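Local coordinates for putative aspartate aminotransferase (Thermus thermophilus, PDB 1IUG), which probably catalyses the pyridoxal 5'-phosphate-dependent transfer of amino groups between amino acids and 2-oxo acids, as a class-V aminotransferase, at residues His13-Gln24 against Asn234-Glu245. Sequence-based numbering, arbitrary orientation.
Sequences HPKALEALARPQ and NLVLAVAAVLEE
Asn234 meets Gln24 through a pair of amide hydrogen bonds that close one end of this antiparallel helix pair. From CB, the Asn234 side chain first passes Leu20 CD2; CG then stands beside the backbone N (chi1 -52°), which carries the amide to Gln24. At its tip OD1 accepts from Gln24 NE2 (3.2 Å), while ND2 donates to Gln24 OE1, also 3.2 Å away. The amide planes are turned 54° apart, and Asn234 ND2 approaches OE1 from above the Gln24 carbonyl plane. ND2 also donates to a water that in turn donates to Leu20 O and Arg22 O. With an alanine in place of Gln24, OD1 and ND2 of Asn234 would probably each lose a partner and the amide would be freer to turn.

Alanines at the middle let the axes of the two helical segments come within 8.3 Å; Ala19 CB rests 3.8 Å from Ala238 CA, and Ala16 CB packs beside Ala238 CB. At the far end Glu245 OE2 forms a salt bridge with Lys15 NZ (2.9 Å), while OE1 lies at the His13 ring edge, 3.1 Å from CE1. Val236 and Leu237 pack on helix 30-47, Leu235 and Val239 on strand 193-198; Gln24 packs on Val10 and Asn234 on Pro191, both of the second subunit.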
loop_
_atom_site.group_PDB
_atom_site.type_symbol
_atom_site.label_atom_id
_atom_site.label_comp_id
_atom_site.label_asym_id
_atom_site.label_seq_id
_atom_site.Cartn_x
_atom_site.Cartn_y
_atom_site.Cartn_z
ATOM N N HIS A 13 8.456 16.487 5.951
ATOM C CA HIS A 13 7.982 17.689 6.617
ATOM C C HIS A 13 7.917 17.361 8.114
ATOM O O HIS A 13 7.539 16.250 8.493
ATOM C CB HIS A 13 6.590 18.054 6.094
ATOM C CG HIS A 13 6.083 19.374 6.584
ATOM N ND1 HIS A 13 6.025 20.492 5.781
ATOM C CD2 HIS A 13 5.616 19.757 7.797
ATOM C CE1 HIS A 13 5.543 21.506 6.477
ATOM N NE2 HIS A 13 5.289 21.087 7.703
ATOM N N PRO A 14 8.333 18.306 8.977
ATOM C CA PRO A 14 8.326 18.129 10.434
ATOM C C PRO A 14 6.989 17.627 11.004
ATOM O O PRO A 14 6.974 16.803 11.920
ATOM C CB PRO A 14 8.678 19.527 10.938
ATOM C CG PRO A 14 9.646 19.994 9.897
ATOM C CD PRO A 14 8.949 19.597 8.614
ATOM N N LYS A 15 5.877 18.103 10.447
ATOM C CA LYS A 15 4.546 17.684 10.892
ATOM C C LYS A 15 4.296 16.194 10.627
ATOM O O LYS A 15 3.525 15.550 11.339
ATOM C CB LYS A 15 3.457 18.514 10.202
ATOM C CG LYS A 15 3.164 19.874 10.839
ATOM C CD LYS A 15 2.692 19.718 12.280
ATOM C CE LYS A 15 2.374 21.051 12.958
ATOM N NZ LYS A 15 2.577 22.248 12.092
ATOM N N ALA A 16 4.949 15.656 9.599
ATOM C CA ALA A 16 4.798 14.247 9.239
ATOM C C ALA A 16 5.441 13.337 10.286
ATOM O O ALA A 16 4.865 12.317 10.666
ATOM C CB ALA A 16 5.397 13.982 7.845
ATOM N N LEU A 17 6.624 13.723 10.761
ATOM C CA LEU A 17 7.343 12.953 11.773
ATOM C C LEU A 17 6.589 12.943 13.102
ATOM O O LEU A 17 6.628 11.956 13.833
ATOM C CB LEU A 17 8.762 13.497 11.961
ATOM C CG LEU A 17 9.720 13.254 10.789
ATOM C CD1 LEU A 17 10.996 14.058 10.974
ATOM C CD2 LEU A 17 10.030 11.765 10.675
ATOM N N GLU A 18 5.898 14.040 13.407
ATOM C CA GLU A 18 5.112 14.125 14.638
ATOM C C GLU A 18 3.951 13.143 14.562
ATOM O O GLU A 18 3.675 12.409 15.515
ATOM C CB GLU A 18 4.541 15.530 14.826
ATOM C CG GLU A 18 5.567 16.617 15.061
ATOM C CD GLU A 18 4.917 17.956 15.346
ATOM O OE1 GLU A 18 4.045 18.012 16.243
ATOM O OE2 GLU A 18 5.272 18.946 14.671
ATOM N N ALA A 19 3.274 13.150 13.418
ATOM C CA ALA A 19 2.127 12.284 13.175
ATOM C C ALA A 19 2.489 10.807 13.283
ATOM O O ALA A 19 1.731 10.021 13.843
ATOM C CB ALA A 19 1.525 12.586 11.802
ATOM N N LEU A 20 3.661 10.443 12.767
ATOM C CA LEU A 20 4.121 9.062 12.801
ATOM C C LEU A 20 4.500 8.582 14.203
ATOM O O LEU A 20 4.574 7.376 14.449
ATOM C CB LEU A 20 5.299 8.867 11.842
ATOM C CG LEU A 20 5.022 9.031 10.344
ATOM C CD1 LEU A 20 6.299 8.763 9.556
ATOM C CD2 LEU A 20 3.917 8.085 9.900
ATOM N N ALA A 21 4.741 9.522 15.115
ATOM C CA ALA A 21 5.104 9.189 16.493
ATOM C C ALA A 21 3.873 8.923 17.368
ATOM O O ALA A 21 3.991 8.402 18.480
ATOM C CB ALA A 21 5.957 10.303 17.101
ATOM N N ARG A 22 2.696 9.279 16.860
ATOM C CA ARG A 22 1.444 9.082 17.589
ATOM C C ARG A 22 1.118 7.601 17.746
ATOM O O ARG A 22 1.440 6.790 16.872
ATOM C CB ARG A 22 0.287 9.775 16.862
ATOM C CG ARG A 22 0.429 11.280 16.725
ATOM C CD ARG A 22 0.517 11.961 18.076
ATOM N NE ARG A 22 0.778 13.392 17.934
ATOM C CZ ARG A 22 0.723 14.270 18.931
ATOM N NH1 ARG A 22 0.410 13.870 20.160
ATOM N NH2 ARG A 22 0.992 15.549 18.702
ATOM N N PRO A 23 0.497 7.223 18.882
ATOM C CA PRO A 23 0.131 5.824 19.131
ATOM C C PRO A 23 -0.859 5.348 18.067
ATOM O O PRO A 23 -1.605 6.148 17.502
ATOM C CB PRO A 23 -0.514 5.882 20.518
ATOM C CG PRO A 23 0.212 7.023 21.178
ATOM C CD PRO A 23 0.227 8.054 20.072
ATOM N N GLN A 24 -0.847 4.048 17.793
ATOM C CA GLN A 24 -1.719 3.450 16.786
ATOM C C GLN A 24 -3.217 3.645 17.047
ATOM O O GLN A 24 -3.709 3.396 18.152
ATOM C CB GLN A 24 -1.416 1.953 16.659
ATOM C CG GLN A 24 -2.145 1.249 15.527
ATOM C CD GLN A 24 -1.634 1.664 14.161
ATOM O OE1 GLN A 24 -0.428 1.645 13.907
ATOM N NE2 GLN A 24 -2.551 2.031 13.268
ATOM N N ASN A 234 -1.886 5.779 9.694
ATOM C CA ASN A 234 -0.772 6.567 10.230
ATOM C C ASN A 234 -0.305 7.579 9.180
ATOM O O ASN A 234 -0.027 8.738 9.496
ATOM C CB ASN A 234 0.402 5.652 10.607
ATOM C CG ASN A 234 -0.012 4.510 11.523
ATOM O OD1 ASN A 234 -0.826 3.661 11.150
ATOM N ND2 ASN A 234 0.554 4.480 12.725
ATOM N N LEU A 235 -0.195 7.115 7.937
ATOM C CA LEU A 235 0.222 7.961 6.824
ATOM C C LEU A 235 -0.868 8.981 6.493
ATOM O O LEU A 235 -0.570 10.111 6.121
ATOM C CB LEU A 235 0.532 7.108 5.593
ATOM C CG LEU A 235 1.643 6.064 5.714
ATOM C CD1 LEU A 235 1.838 5.387 4.370
ATOM C CD2 LEU A 235 2.936 6.711 6.152
ATOM N N VAL A 236 -2.129 8.574 6.622
ATOM C CA VAL A 236 -3.256 9.461 6.359
ATOM C C VAL A 236 -3.183 10.655 7.313
ATOM O O VAL A 236 -3.436 11.793 6.909
ATOM C CB VAL A 236 -4.615 8.719 6.510
ATOM C CG1 VAL A 236 -5.778 9.694 6.383
ATOM C CG2 VAL A 236 -4.739 7.643 5.443
ATOM N N LEU A 237 -2.794 10.391 8.561
ATOM C CA LEU A 237 -2.644 11.438 9.575
ATOM C C LEU A 237 -1.585 12.435 9.129
ATOM O O LEU A 237 -1.768 13.649 9.256
ATOM C CB LEU A 237 -2.226 10.837 10.918
ATOM C CG LEU A 237 -3.337 10.474 11.899
ATOM C CD1 LEU A 237 -2.779 9.594 13.014
ATOM C CD2 LEU A 237 -3.951 11.754 12.462
ATOM N N ALA A 238 -0.472 11.902 8.625
ATOM C CA ALA A 238 0.639 12.714 8.136
ATOM C C ALA A 238 0.203 13.591 6.952
ATOM O O ALA A 238 0.567 14.763 6.871
ATOM C CB ALA A 238 1.811 11.814 7.736
ATOM N N VAL A 239 -0.582 13.014 6.045
ATOM C CA VAL A 239 -1.083 13.743 4.882
ATOM C C VAL A 239 -1.989 14.895 5.327
ATOM O O VAL A 239 -1.858 16.019 4.841
ATOM C CB VAL A 239 -1.863 12.803 3.916
ATOM C CG1 VAL A 239 -2.615 13.617 2.861
ATOM C CG2 VAL A 239 -0.896 11.833 3.237
ATOM N N ALA A 240 -2.889 14.612 6.267
ATOM C CA ALA A 240 -3.815 15.616 6.786
ATOM C C ALA A 240 -3.070 16.777 7.459
ATOM O O ALA A 240 -3.352 17.945 7.185
ATOM C CB ALA A 240 -4.790 14.971 7.762
ATOM N N ALA A 241 -2.103 16.442 8.312
ATOM C CA ALA A 241 -1.294 17.434 9.024
ATOM C C ALA A 241 -0.540 18.380 8.085
ATOM O O ALA A 241 -0.494 19.587 8.320
ATOM C CB ALA A 241 -0.311 16.735 9.959
ATOM N N VAL A 242 0.062 17.831 7.031
ATOM C CA VAL A 242 0.800 18.645 6.067
ATOM C C VAL A 242 -0.137 19.545 5.263
ATOM O O VAL A 242 0.128 20.739 5.105
ATOM C CB VAL A 242 1.646 17.769 5.101
ATOM C CG1 VAL A 242 2.169 18.601 3.941
ATOM C CG2 VAL A 242 2.818 17.156 5.850
ATOM N N LEU A 243 -1.229 18.975 4.761
ATOM C CA LEU A 243 -2.189 19.748 3.979
ATOM C C LEU A 243 -2.802 20.886 4.787
ATOM O O LEU A 243 -3.059 21.959 4.247
ATOM C CB LEU A 243 -3.287 18.850 3.404
ATOM C CG LEU A 243 -2.855 17.949 2.242
ATOM C CD1 LEU A 243 -3.989 17.017 1.858
ATOM C CD2 LEU A 243 -2.420 18.798 1.052
ATOM N N GLU A 244 -3.022 20.656 6.079
ATOM C CA GLU A 244 -3.586 21.685 6.951
ATOM C C GLU A 244 -2.683 22.909 7.049
ATOM O O GLU A 244 -3.168 24.031 7.164
ATOM C CB GLU A 244 -3.848 21.134 8.355
ATOM C CG GLU A 244 -5.195 20.454 8.510
ATOM C CD GLU A 244 -5.396 19.862 9.892
ATOM O OE1 GLU A 244 -5.698 18.651 9.980
ATOM O OE2 GLU A 244 -5.259 20.606 10.888
ATOM N N GLU A 245 -1.372 22.688 6.994
ATOM C CA GLU A 245 -0.412 23.780 7.081
ATOM C C GLU A 245 -0.110 24.446 5.737
ATOM O O GLU A 245 0.010 25.669 5.659
ATOM C CB GLU A 245 0.897 23.294 7.711
ATOM C CG GLU A 245 1.877 24.431 7.992
ATOM C CD GLU A 245 3.233 23.951 8.465
ATOM O OE1 GLU A 245 4.205 24.066 7.686
ATOM O OE2 GLU A 245 3.331 23.475 9.619
HETATM O O HOH W 1 2.233 5.844 14.389
#